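Local coordinates for protein porin B (Pseudomonas putida, PDB 4GEY) that forms a beta-barrel channel in the bacterial outer membrane that probably lets glucose and related sugars across into the periplasm, at residues F165-F170 against N409-K414; V119-G124 against G429-S434; F149-E154 against F223-S228. The protein carries 2 engineered substitutions. All coordinates share one frame; numbering follows the deposited sequence.

Overall arrangement
The three contacts tie loops to the wall of the outer-membrane barrel or to each other. Contacts 1 and 2 are close companions, their centres about 10 Å apart: each sets an inward-folded loop against one of two consecutive, antiparallel neighbouring strands, 404-414 and 425-435, and Gln166 and Glu121 join the two loops through their backbones. Contact 3, between two loops, has its centre about 30 Å from that of contact 1 and 25 Å from that of contact 2. Along the chain, contacts 1 and 3 both nest within the span closed by contact 2, and cross each other. Loop 119-124 supplies Glu121 to Gly124 of the glucose pocket, and loop 165-170 packs against it.

Contact 1 (F165-F170 against N409-K414); sequences FQNLAF and NLQYIK. With C8E ((hydroxyethyloxy)tri(ethyloxy)octane), chain F; C8E ((hydroxyethyloxy)tri(ethyloxy)octane), chain D; DMU (decyl-beta-D-maltopyranoside), chain K.
Two amide-amide hydrogen bonds join the loop 165-170 to the barrel strand 409-414. Asn167 ND2 gives the shorter one, 2.7 Å to Gln411 OE1, with an N-H...O angle of 152° and the donor only modestly tilted from the carbonyl plane of the glutamine. The other runs the opposite way: Asn409 ND2 donates to Gln166 OE1 at 3.1 Å, arriving well above the carbonyl plane and so away from the lone pairs. In both pairs the amide planes stand steeply against each other, 79° apart for Asn167 and Gln411.

Within each segment, further bonds fix the amides. Gln411 NE2 donates to Asn409 OD1 at 3.1 Å, coupling two inward-facing residues of the strand, while its extended chain carries OE1 over to Asn167. Asn167 OD1 accepts from the backbone N of Ala169 at 3.0 Å, an Asx turn that settles which end of its amide is the donor. Gln166 has CG anti to its own N (chi1 -176°), and its extended chain carries NE2 to the backbone oxygens of Val52, on strand 42-57, and Val119, in the neighbouring loop. Beyond these bonds, Gln166 CB and CG pack 3.8 Å from the amide nitrogen Gln411 NE2.

The other face of the strand meets detergent. C8E of chain F runs over one face of the Tyr412 ring, Leu410 CD1 touches C8E of chain D, and Lys414 NZ donates to DMU O49 at 2.9 Å, consistent with a lipid-facing wall.

Around this buried polar cluster, Glu393 on strand 388-399 takes the backbone N atoms of Gln166 and Asn167, and Asn391 on that strand accepts from Asn167 ND2. Strand 425-435 flanks 409-414 on its other edge, pairing Gly429 with Asn409. The loop thus lies against the inner side of the wall, bonded to strands 388-399, 404-414 and 42-57.

Contact 2 (V119-G124 against G429-S434); sequences VQEVWG and GLKIQS. With BGC (beta-D-glucopyranose), chain B.
Lys431 NZ is gripped by three oxygens: the carboxylate OE1 of Glu121, 3.0 Å away in a salt bridge, and the backbone carbonyls of Phe165 and Cys163. The bridge ties an inward-folded loop of the porin barrel to strand 429-434 of its wall. Lysine and glutamate meet at about a right angle. The Lys431 chain is extended through all its torsions, so the ammonium stands well in from the strand, and it reaches OE1 on the anti side, 34° out of the carboxylate plane. Glu121 bends to receive it: CG sits between the backbone N and carbonyl carbon (chi1 64°), and chi2 folds the chain again.

The same loop makes part of the glucose pocket. A type I turn from Gln120 to Trp123, closed by Trp123 N to Gln120 O at 2.9 Å, brings backbone carbonyls round to the sugar, and Arg98 and Arg125 also bond to it. Lys431 thus probably acts from the second shell, steadying Glu121 and its loop. The sugar's O2 is modelled too close to the carbonyls of Glu121 and Trp123, which leaves its exact pose doubtful; as placed, O1 donates to Trp123 O at 2.8 Å and O3 to Glu121 O at 2.6 Å.

Contact 3 (F149-E154 against F223-S228); sequences FGRFGE and FKLSGS
Arg151 meets Lys224 and Leu225 in this loop-to-loop contact, just past barrel strand 145-149, where the chain turns a corner at Gly150 and Arg151 to enter the long loop that follows. It points its side chain toward the facing loop 223-228, which belongs to the connection between strands 203-212 and 232-245. Its CG is anti to the carbonyl carbon (chi1 -71°) and the chain bends at chi3, which lays the guanidinium flat against the backbone carbonyl of Lys224. That oxygen stands over the centre of the group, 3.0 Å from Arg151 CZ. Because it sits above the plane, the N-H groups are poorly aimed at it: Arg151 NH2 and Lys224 O are 3.2 Å apart without forming a hydrogen bond. The approach is consistent with electrostatic attraction between a positive plane and a carbonyl oxygen.

A hydrogen bond runs from NE to Ser189 OG, outside the two segments, and Trp191 adds a cation-pi contact while its NE1 bonds to Leu225 O. Beyond Arg151 the chain runs on to Phe152, whose ring meets that of Trp135.

On the opposing loop, Lys224 directs its ammonium back into its own segment. NZ reaches Ser228 OG at 2.7 Å, with weak bonds to Ser226 OG and Ser228 O, and Ser226 OG also accepts from Ser228 N at 2.9 Å in an ST turn. These bonds close the loop 224-228 on itself, beside the carbonyl that meets the arginine. The aliphatic part of the contact is slender: Leu225 CD2 rests 3.8 Å from Arg151 CD.

Contact 1 (F165-F170 against N409-K414)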
loop_
_atom_site.group_PDB
_atom_site.type_symbol
_atom_site.label_atom_id
_atom_site.label_comp_id
_atom_site.label_asym_id
_atom_site.label_seq_id
_atom_site.Cartn_x
_atom_site.Cartn_y
_atom_site.Cartn_z
ATOM N N PHE A 165 -8.565 2.408 -5.447
ATOM C CA PHE A 165 -9.260 3.128 -4.377
ATOM C C PHE A 165 -8.398 4.312 -3.918
ATOM O O PHE A 165 -7.205 4.347 -4.180
ATOM C CB PHE A 165 -9.568 2.205 -3.190
ATOM C CG PHE A 165 -10.705 1.243 -3.431
ATOM C CD1 PHE A 165 -10.482 0.015 -4.052
ATOM C CD2 PHE A 165 -11.998 1.555 -3.013
ATOM C CE1 PHE A 165 -11.526 -0.872 -4.273
ATOM C CE2 PHE A 165 -13.056 0.671 -3.235
ATOM C CZ PHE A 165 -12.821 -0.541 -3.861
ATOM N N GLN A 166 -8.995 5.294 -3.256
ATOM C CA GLN A 166 -8.211 6.402 -2.743
ATOM C C GLN A 166 -7.753 6.106 -1.316
ATOM O O GLN A 166 -6.666 6.518 -0.890
ATOM C CB GLN A 166 -9.010 7.703 -2.786
ATOM C CG GLN A 166 -8.199 8.922 -2.349
ATOM C CD GLN A 166 -8.795 10.230 -2.824
ATOM O OE1 GLN A 166 -9.153 10.379 -3.997
ATOM N NE2 GLN A 166 -8.917 11.186 -1.913
ATOM N N ASN A 167 -8.603 5.394 -0.584
ATOM C CA ASN A 167 -8.336 5.059 0.799
ATOM C C ASN A 167 -7.254 3.974 0.923
ATOM O O ASN A 167 -7.321 2.942 0.263
ATOM C CB ASN A 167 -9.625 4.599 1.455
ATOM C CG ASN A 167 -9.511 4.489 2.952
ATOM O OD1 ASN A 167 -8.886 3.567 3.480
ATOM N ND2 ASN A 167 -10.134 5.419 3.652
ATOM N N LEU A 168 -6.271 4.218 1.786
ATOM C CA LEU A 168 -5.110 3.342 1.943
ATOM C C LEU A 168 -5.493 1.904 2.189
ATOM O O LEU A 168 -4.845 1.005 1.676
ATOM C CB LEU A 168 -4.214 3.814 3.092
ATOM C CG LEU A 168 -2.709 3.947 2.847
ATOM C CD1 LEU A 168 -1.963 3.863 4.164
ATOM C CD2 LEU A 168 -2.184 2.937 1.851
ATOM N N ALA A 169 -6.546 1.691 2.969
ATOM C CA ALA A 169 -6.984 0.349 3.326
ATOM C C ALA A 169 -7.307 -0.521 2.109
ATOM O O ALA A 169 -7.377 -1.753 2.228
ATOM C CB ALA A 169 -8.197 0.430 4.228
ATOM N N PHE A 170 -7.533 0.110 0.954
ATOM C CA PHE A 170 -7.907 -0.627 -0.256
ATOM C C PHE A 170 -6.898 -0.439 -1.377
ATOM O O PHE A 170 -7.209 -0.626 -2.554
ATOM C CB PHE A 170 -9.307 -0.224 -0.746
ATOM C CG PHE A 170 -10.322 -0.190 0.334
ATOM C CD1 PHE A 170 -10.782 -1.362 0.904
ATOM C CD2 PHE A 170 -10.808 1.014 0.800
ATOM C CE1 PHE A 170 -11.715 -1.329 1.932
ATOM C CE2 PHE A 170 -11.739 1.051 1.814
ATOM C CZ PHE A 170 -12.185 -0.123 2.390
ATOM N N ASN A 409 -14.862 9.701 -5.351
ATOM C CA ASN A 409 -15.169 8.700 -4.349
ATOM C C ASN A 409 -15.741 9.303 -3.081
ATOM O O ASN A 409 -15.616 10.505 -2.828
ATOM C CB ASN A 409 -13.932 7.865 -4.033
ATOM C CG ASN A 409 -12.761 8.709 -3.584
ATOM O OD1 ASN A 409 -12.481 8.819 -2.389
ATOM N ND2 ASN A 409 -12.062 9.306 -4.543
ATOM N N LEU A 410 -16.377 8.445 -2.295
ATOM C CA LEU A 410 -16.941 8.815 -1.011
ATOM C C LEU A 410 -16.333 7.885 0.018
ATOM O O LEU A 410 -16.389 6.666 -0.131
ATOM C CB LEU A 410 -18.454 8.619 -1.031
ATOM C CG LEU A 410 -19.402 9.806 -0.933
ATOM C CD1 LEU A 410 -20.388 9.765 -2.081
ATOM C CD2 LEU A 410 -20.156 9.739 0.372
ATOM N N GLN A 411 -15.757 8.456 1.066
ATOM C CA GLN A 411 -15.113 7.664 2.106
ATOM C C GLN A 411 -15.777 7.873 3.446
ATOM O O GLN A 411 -16.163 8.995 3.778
ATOM C CB GLN A 411 -13.648 8.049 2.214
ATOM C CG GLN A 411 -12.822 7.557 1.057
ATOM C CD GLN A 411 -11.396 7.989 1.174
ATOM O OE1 GLN A 411 -10.703 7.581 2.097
ATOM N NE2 GLN A 411 -10.942 8.822 0.245
ATOM N N TYR A 412 -15.899 6.791 4.214
ATOM C CA TYR A 412 -16.505 6.836 5.539
ATOM C C TYR A 412 -15.596 6.167 6.542
ATOM O O TYR A 412 -15.131 5.050 6.317
ATOM C CB TYR A 412 -17.850 6.117 5.542
ATOM C CG TYR A 412 -18.745 6.478 6.717
ATOM C CD1 TYR A 412 -19.290 7.755 6.834
ATOM C CD2 TYR A 412 -19.060 5.543 7.691
ATOM C CE1 TYR A 412 -20.115 8.087 7.895
ATOM C CE2 TYR A 412 -19.887 5.869 8.762
ATOM C CZ TYR A 412 -20.410 7.140 8.860
ATOM O OH TYR A 412 -21.225 7.470 9.924
ATOM N N ILE A 413 -15.361 6.836 7.664
ATOM C CA ILE A 413 -14.419 6.353 8.664
ATOM C C ILE A 413 -15.020 6.317 10.069
ATOM O O ILE A 413 -15.370 7.351 10.637
ATOM C CB ILE A 413 -13.165 7.236 8.689
ATOM C CG1 ILE A 413 -12.651 7.449 7.271
ATOM C CG2 ILE A 413 -12.077 6.599 9.516
ATOM C CD1 ILE A 413 -11.854 8.675 7.154
ATOM N N LYS A 414 -15.123 5.117 10.629
ATOM C CA LYS A 414 -15.655 4.934 11.965
ATOM C C LYS A 414 -14.504 4.793 12.947
ATOM O O LYS A 414 -13.632 3.940 12.766
ATOM C CB LYS A 414 -16.530 3.686 12.012
ATOM C CG LYS A 414 -17.360 3.573 13.275
ATOM C CD LYS A 414 -17.102 2.259 13.992
ATOM C CE LYS A 414 -16.567 2.485 15.398
ATOM N NZ LYS A 414 -17.519 3.194 16.296
HETATM C C7 C8E F . -18.744 4.684 1.770
HETATM C C8 C8E F . -19.534 5.984 1.875
HETATM O O9 C8E F . -20.737 5.719 2.561
HETATM C C10 C8E F . -21.127 6.738 3.457
HETATM C C11 C8E F . -22.387 6.306 4.204
HETATM O O12 C8E F . -22.713 7.249 5.204
HETATM C C13 C8E F . -23.327 6.620 6.312
HETATM C C14 C8E F . -23.981 7.624 7.260
HETATM O O15 C8E F . -25.042 6.968 7.924
HETATM C C16 C8E F . -24.729 6.566 9.244
HETATM C C17 C8E F . -24.629 7.776 10.169
HETATM O O18 C8E F . -25.924 8.287 10.398
HETATM C C19 C8E F . -26.482 7.839 11.614
HETATM C C20 C8E F . -27.629 8.774 11.980
HETATM O O21 C8E F . -28.008 9.522 10.839
HETATM C C1 C8E D . -16.130 13.974 -5.652
HETATM C C2 C8E D . -16.995 13.623 -4.444
HETATM C C3 C8E D . -18.366 13.121 -4.889
HETATM C C4 C8E D . -18.594 11.704 -4.370
HETATM C C5 C8E D . -18.481 10.647 -5.475
HETATM C C6 C8E D . -19.688 9.707 -5.532
HETATM C C7 C8E D . -19.302 8.294 -5.965
HETATM C C8 C8E D . -20.399 7.298 -5.603
HETATM O O9 C8E D . -21.240 6.983 -6.705
HETATM C C10 C8E D . -21.252 5.608 -7.064
HETATM C C11 C8E D . -22.623 5.174 -7.606
HETATM O O12 C8E D . -23.074 5.959 -8.702
HETATM C C13 C8E D . -23.794 5.194 -9.668
HETATM C C14 C8E D . -23.769 5.837 -11.065
HETATM O O15 C8E D . -24.918 5.486 -11.823
HETATM C C16 C8E D . -24.617 4.925 -13.091
HETATM C C17 C8E D . -25.157 5.768 -14.251
HETATM O O18 C8E D . -24.826 5.175 -15.501
HETATM C C19 C8E D . -25.930 4.757 -16.285
HETATM C C20 C8E D . -25.534 4.816 -17.759
HETATM O O21 C8E D . -26.604 5.236 -18.576
HETATM C C1 DMU K . -20.757 5.186 15.792
HETATM C C2 DMU K . -20.695 5.079 17.216
HETATM C C3 DMU K . -22.001 5.219 17.888
HETATM C C4 DMU K . -23.119 4.360 17.259
HETATM O O5 DMU K . -22.933 4.222 15.724
HETATM C C6 DMU K . -21.583 4.156 15.209
HETATM O O7 DMU K . -21.920 4.823 19.272
HETATM O O16 DMU K . -21.634 4.275 13.782
HETATM C C18 DMU K . -22.206 3.226 13.009
HETATM C C19 DMU K . -22.703 3.555 11.574
HETATM C C22 DMU K . -22.636 2.437 10.472
HETATM C C25 DMU K . -22.966 2.824 9.025
HETATM C C28 DMU K . -22.242 2.100 7.895
HETATM C C31 DMU K . -22.391 2.579 6.454
HETATM C C34 DMU K . -21.622 1.881 5.354
HETATM O O49 DMU K . -19.377 5.127 15.263
HETATM O O55 DMU K . -19.688 6.017 17.736
HETATM C C57 DMU K . -24.348 4.857 17.533
HETATM O O61 DMU K . -25.403 3.960 17.437
HETATM C C5 DMU K . -22.126 5.325 21.544
HETATM C C7 DMU K . -23.496 5.131 21.874
HETATM C C8 DMU K . -24.254 6.394 21.897
HETATM C C9 DMU K . -24.266 7.137 20.518
HETATM O O1 DMU K . -22.989 6.785 19.725
HETATM C C10 DMU K . -21.962 5.863 20.194
HETATM O O2 DMU K . -25.568 6.143 22.299
HETATM O O3 DMU K . -21.354 4.073 21.694
HETATM O O4 DMU K . -23.543 4.499 23.175
HETATM C C11 DMU K . -24.325 8.454 20.643
HETATM O O6 DMU K . -25.333 8.969 21.428
#

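Contact 2 (V119-G124 against G429-S434)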
loop_
_atom_site.group_PDB
_atom_site.type_symbol
_atom_site.label_atom_id
_atom_site.label_comp_id
_atom_site.label_asym_id
_atom_site.label_seq_id
_atom_site.Cartn_x
_atom_site.Cartn_y
_atom_site.Cartn_z
ATOM N N VAL A 119 -6.998 8.862 3.970
ATOM C CA VAL A 119 -7.992 9.163 2.946
ATOM C C VAL A 119 -7.344 9.636 1.657
ATOM O O VAL A 119 -8.027 9.949 0.683
ATOM C CB VAL A 119 -9.009 10.202 3.436
ATOM C CG1 VAL A 119 -9.701 9.672 4.656
ATOM C CG2 VAL A 119 -8.322 11.527 3.748
ATOM N N GLN A 120 -6.017 9.685 1.657
ATOM C CA GLN A 120 -5.281 10.029 0.452
ATOM C C GLN A 120 -4.066 9.120 0.346
ATOM O O GLN A 120 -2.958 9.527 0.713
ATOM C CB GLN A 120 -4.847 11.498 0.474
ATOM C CG GLN A 120 -5.980 12.478 0.322
ATOM C CD GLN A 120 -5.627 13.882 0.831
ATOM O OE1 GLN A 120 -5.884 14.218 1.998
ATOM N NE2 GLN A 120 -5.045 14.705 -0.045
ATOM N N GLU A 121 -4.275 7.902 -0.163
ATOM C CA GLU A 121 -3.217 6.878 -0.202
ATOM C C GLU A 121 -1.920 7.403 -0.797
ATOM O O GLU A 121 -0.849 6.966 -0.429
ATOM C CB GLU A 121 -3.654 5.627 -0.988
ATOM C CG GLU A 121 -3.932 5.842 -2.493
ATOM C CD GLU A 121 -2.682 5.758 -3.369
ATOM O OE1 GLU A 121 -2.756 6.084 -4.576
ATOM O OE2 GLU A 121 -1.622 5.333 -2.868
ATOM N N VAL A 122 -1.999 8.335 -1.730
ATOM C CA VAL A 122 -0.781 8.722 -2.409
ATOM C C VAL A 122 0.158 9.569 -1.524
ATOM O O VAL A 122 1.336 9.736 -1.850
ATOM C CB VAL A 122 -1.079 9.404 -3.738
ATOM C CG1 VAL A 122 -1.382 10.883 -3.513
ATOM C CG2 VAL A 122 0.083 9.205 -4.672
ATOM N N TRP A 123 -0.360 10.087 -0.407
ATOM C CA TRP A 123 0.451 10.885 0.511
ATOM C C TRP A 123 1.327 10.027 1.433
ATOM O O TRP A 123 0.869 9.024 1.991
ATOM C CB TRP A 123 -0.420 11.768 1.397
ATOM C CG TRP A 123 0.398 12.632 2.334
ATOM C CD1 TRP A 123 0.845 13.901 2.094
ATOM C CD2 TRP A 123 0.874 12.294 3.648
ATOM N NE1 TRP A 123 1.562 14.372 3.165
ATOM C CE2 TRP A 123 1.596 13.407 4.134
ATOM C CE3 TRP A 123 0.764 11.161 4.460
ATOM C CZ2 TRP A 123 2.203 13.419 5.390
ATOM C CZ3 TRP A 123 1.372 11.180 5.716
ATOM C CH2 TRP A 123 2.073 12.295 6.164
ATOM N N GLY A 124 2.573 10.444 1.634
ATOM C CA GLY A 124 3.365 9.839 2.683
ATOM C C GLY A 124 4.805 9.556 2.310
ATOM O O GLY A 124 5.170 9.600 1.137
ATOM N N GLY A 429 -13.649 12.518 -1.938
ATOM C CA GLY A 429 -12.375 12.389 -2.607
ATOM C C GLY A 429 -12.501 12.475 -4.113
ATOM O O GLY A 429 -13.575 12.261 -4.661
ATOM N N LEU A 430 -11.400 12.817 -4.772
ATOM C CA LEU A 430 -11.293 12.750 -6.224
ATOM C C LEU A 430 -9.909 12.200 -6.543
ATOM O O LEU A 430 -8.885 12.759 -6.127
ATOM C CB LEU A 430 -11.479 14.134 -6.865
ATOM C CG LEU A 430 -11.355 14.184 -8.400
ATOM C CD1 LEU A 430 -12.341 13.212 -9.039
ATOM C CD2 LEU A 430 -11.571 15.580 -8.972
ATOM N N LYS A 431 -9.866 11.091 -7.262
ATOM C CA LYS A 431 -8.587 10.474 -7.575
ATOM C C LYS A 431 -8.374 10.485 -9.074
ATOM O O LYS A 431 -9.261 10.108 -9.836
ATOM C CB LYS A 431 -8.506 9.049 -7.007
ATOM C CG LYS A 431 -7.215 8.346 -7.336
ATOM C CD LYS A 431 -6.970 7.137 -6.437
ATOM C CE LYS A 431 -5.739 6.374 -6.900
ATOM N NZ LYS A 431 -5.287 5.356 -5.930
ATOM N N ILE A 432 -7.198 10.941 -9.479
ATOM C CA ILE A 432 -6.837 11.062 -10.883
ATOM C C ILE A 432 -5.608 10.217 -11.195
ATOM O O ILE A 432 -4.618 10.250 -10.451
ATOM C CB ILE A 432 -6.489 12.513 -11.235
ATOM C CG1 ILE A 432 -7.709 13.409 -11.105
ATOM C CG2 ILE A 432 -5.921 12.604 -12.642
ATOM C CD1 ILE A 432 -7.494 14.749 -11.767
ATOM N N GLN A 433 -5.664 9.469 -12.294
ATOM C CA GLN A 433 -4.523 8.684 -12.743
ATOM C C GLN A 433 -4.249 8.980 -14.191
ATOM O O GLN A 433 -5.143 8.904 -15.019
ATOM C CB GLN A 433 -4.792 7.196 -12.579
ATOM C CG GLN A 433 -4.917 6.751 -11.149
ATOM C CD GLN A 433 -5.510 5.363 -11.043
ATOM O OE1 GLN A 433 -6.404 5.005 -11.808
ATOM N NE2 GLN A 433 -5.011 4.568 -10.104
ATOM N N SER A 434 -3.008 9.310 -14.513
ATOM C CA SER A 434 -2.674 9.580 -15.902
ATOM C C SER A 434 -1.243 9.198 -16.292
ATOM O O SER A 434 -0.299 9.362 -15.506
ATOM C CB SER A 434 -2.918 11.046 -16.218
ATOM O OG SER A 434 -2.786 11.244 -17.605
HETATM C C2 BGC B . 1.734 6.108 0.878
HETATM C C3 BGC B . 1.369 5.047 0.043
HETATM C C4 BGC B . 2.364 3.977 0.045
HETATM C C5 BGC B . 2.692 3.443 1.473
HETATM C C6 BGC B . 3.770 2.622 1.549
HETATM C C1 BGC B . 1.879 5.699 2.251
HETATM O O1 BGC B . 2.250 6.803 2.997
HETATM O O2 BGC B . 0.710 7.152 0.787
HETATM O O3 BGC B . 1.167 5.569 -1.315
HETATM O O4 BGC B . 1.916 2.948 -0.791
HETATM O O5 BGC B . 2.903 4.677 2.346
HETATM O O6 BGC B . 5.049 3.163 1.540
#

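Contact 3 (F149-E154 against F223-S228)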
loop_
_atom_site.group_PDB
_atom_site.type_symbol
_atom_site.label_atom_id
_atom_site.label_comp_id
_atom_site.label_asym_id
_atom_site.label_seq_id
_atom_site.Cartn_x
_atom_site.Cartn_y
_atom_site.Cartn_z
ATOM N N PHE A 149 17.058 -8.705 -8.274
ATOM C CA PHE A 149 17.956 -8.078 -7.303
ATOM C C PHE A 149 18.066 -6.566 -7.516
ATOM O O PHE A 149 18.100 -6.095 -8.650
ATOM C CB PHE A 149 19.352 -8.711 -7.375
ATOM C CG PHE A 149 20.398 -7.951 -6.606
ATOM C CD1 PHE A 149 20.507 -8.096 -5.224
ATOM C CD2 PHE A 149 21.264 -7.074 -7.255
ATOM C CE1 PHE A 149 21.469 -7.383 -4.503
ATOM C CE2 PHE A 149 22.230 -6.355 -6.540
ATOM C CZ PHE A 149 22.332 -6.508 -5.167
ATOM N N GLY A 150 18.146 -5.813 -6.422
ATOM C CA GLY A 150 18.350 -4.385 -6.513
ATOM C C GLY A 150 17.597 -3.621 -5.442
ATOM O O GLY A 150 17.648 -3.978 -4.263
ATOM N N ARG A 151 16.899 -2.561 -5.841
ATOM C CA ARG A 151 16.128 -1.778 -4.885
ATOM C C ARG A 151 14.657 -1.661 -5.267
ATOM O O ARG A 151 14.332 -1.255 -6.381
ATOM C CB ARG A 151 16.721 -0.384 -4.690
ATOM C CG ARG A 151 18.032 -0.338 -3.933
ATOM C CD ARG A 151 18.487 1.109 -3.717
ATOM N NE ARG A 151 17.794 1.747 -2.599
ATOM C CZ ARG A 151 18.236 1.739 -1.342
ATOM N NH1 ARG A 151 19.371 1.120 -1.039
ATOM N NH2 ARG A 151 17.550 2.348 -0.379
ATOM N N PHE A 152 13.787 -2.023 -4.323
ATOM C CA PHE A 152 12.339 -1.937 -4.472
ATOM C C PHE A 152 11.667 -2.163 -3.112
ATOM O O PHE A 152 12.338 -2.472 -2.134
ATOM C CB PHE A 152 11.816 -2.930 -5.532
ATOM C CG PHE A 152 12.392 -4.330 -5.427
ATOM C CD1 PHE A 152 13.684 -4.609 -5.856
ATOM C CD2 PHE A 152 11.624 -5.371 -4.940
ATOM C CE1 PHE A 152 14.204 -5.885 -5.761
ATOM C CE2 PHE A 152 12.133 -6.652 -4.859
ATOM C CZ PHE A 152 13.424 -6.903 -5.265
ATOM N N GLY A 153 10.352 -1.994 -3.036
ATOM C CA GLY A 153 9.630 -2.230 -1.793
ATOM C C GLY A 153 8.989 -3.609 -1.776
ATOM O O GLY A 153 8.747 -4.187 -2.837
ATOM N N GLU A 154 8.714 -4.134 -0.582
ATOM C CA GLU A 154 8.197 -5.495 -0.436
ATOM C C GLU A 154 6.879 -5.709 -1.207
ATOM O O GLU A 154 6.636 -6.788 -1.784
ATOM C CB GLU A 154 8.009 -5.861 1.046
ATOM C CG GLU A 154 9.284 -6.111 1.876
ATOM C CD GLU A 154 9.888 -4.836 2.458
ATOM O OE1 GLU A 154 9.466 -3.724 2.040
ATOM O OE2 GLU A 154 10.779 -4.942 3.334
ATOM N N PHE A 223 17.557 8.922 -1.967
ATOM C CA PHE A 223 18.442 8.302 -2.957
ATOM C C PHE A 223 19.602 7.578 -2.285
ATOM O O PHE A 223 20.677 7.440 -2.868
ATOM C CB PHE A 223 18.968 9.347 -3.959
ATOM C CG PHE A 223 17.929 9.827 -4.945
ATOM C CD1 PHE A 223 16.986 10.778 -4.577
ATOM C CD2 PHE A 223 17.894 9.322 -6.238
ATOM C CE1 PHE A 223 16.026 11.212 -5.481
ATOM C CE2 PHE A 223 16.942 9.752 -7.151
ATOM C CZ PHE A 223 16.007 10.699 -6.776
ATOM N N LYS A 224 19.390 7.136 -1.051
ATOM C CA LYS A 224 20.423 6.424 -0.306
ATOM C C LYS A 224 20.752 5.083 -0.968
ATOM O O LYS A 224 19.847 4.325 -1.339
ATOM C CB LYS A 224 19.971 6.215 1.147
ATOM C CG LYS A 224 20.966 5.488 2.063
ATOM C CD LYS A 224 20.519 5.602 3.524
ATOM C CE LYS A 224 21.157 4.557 4.426
ATOM N NZ LYS A 224 22.610 4.774 4.674
ATOM N N LEU A 225 22.044 4.806 -1.129
ATOM C CA LEU A 225 22.490 3.529 -1.675
ATOM C C LEU A 225 23.325 2.767 -0.655
ATOM O O LEU A 225 23.545 1.570 -0.790
ATOM C CB LEU A 225 23.324 3.742 -2.932
ATOM C CG LEU A 225 22.599 4.229 -4.179
ATOM C CD1 LEU A 225 23.575 4.306 -5.350
ATOM C CD2 LEU A 225 21.438 3.305 -4.482
ATOM N N SER A 226 23.810 3.475 0.355
ATOM C CA SER A 226 24.567 2.849 1.426
ATOM C C SER A 226 23.672 1.929 2.267
ATOM O O SER A 226 22.450 2.109 2.311
ATOM C CB SER A 226 25.198 3.931 2.300
ATOM O OG SER A 226 25.381 3.484 3.632
ATOM N N GLY A 227 24.283 0.946 2.928
ATOM C CA GLY A 227 23.568 0.070 3.841
ATOM C C GLY A 227 23.656 0.471 5.311
ATOM O O GLY A 227 23.244 -0.294 6.183
ATOM N N SER A 228 24.172 1.668 5.597
ATOM C CA SER A 228 24.273 2.157 6.978
ATOM C C SER A 228 22.907 2.371 7.630
ATOM O O SER A 228 21.960 2.823 6.981
ATOM C CB SER A 228 25.086 3.454 7.051
ATOM O OG SER A 228 24.285 4.579 6.733
#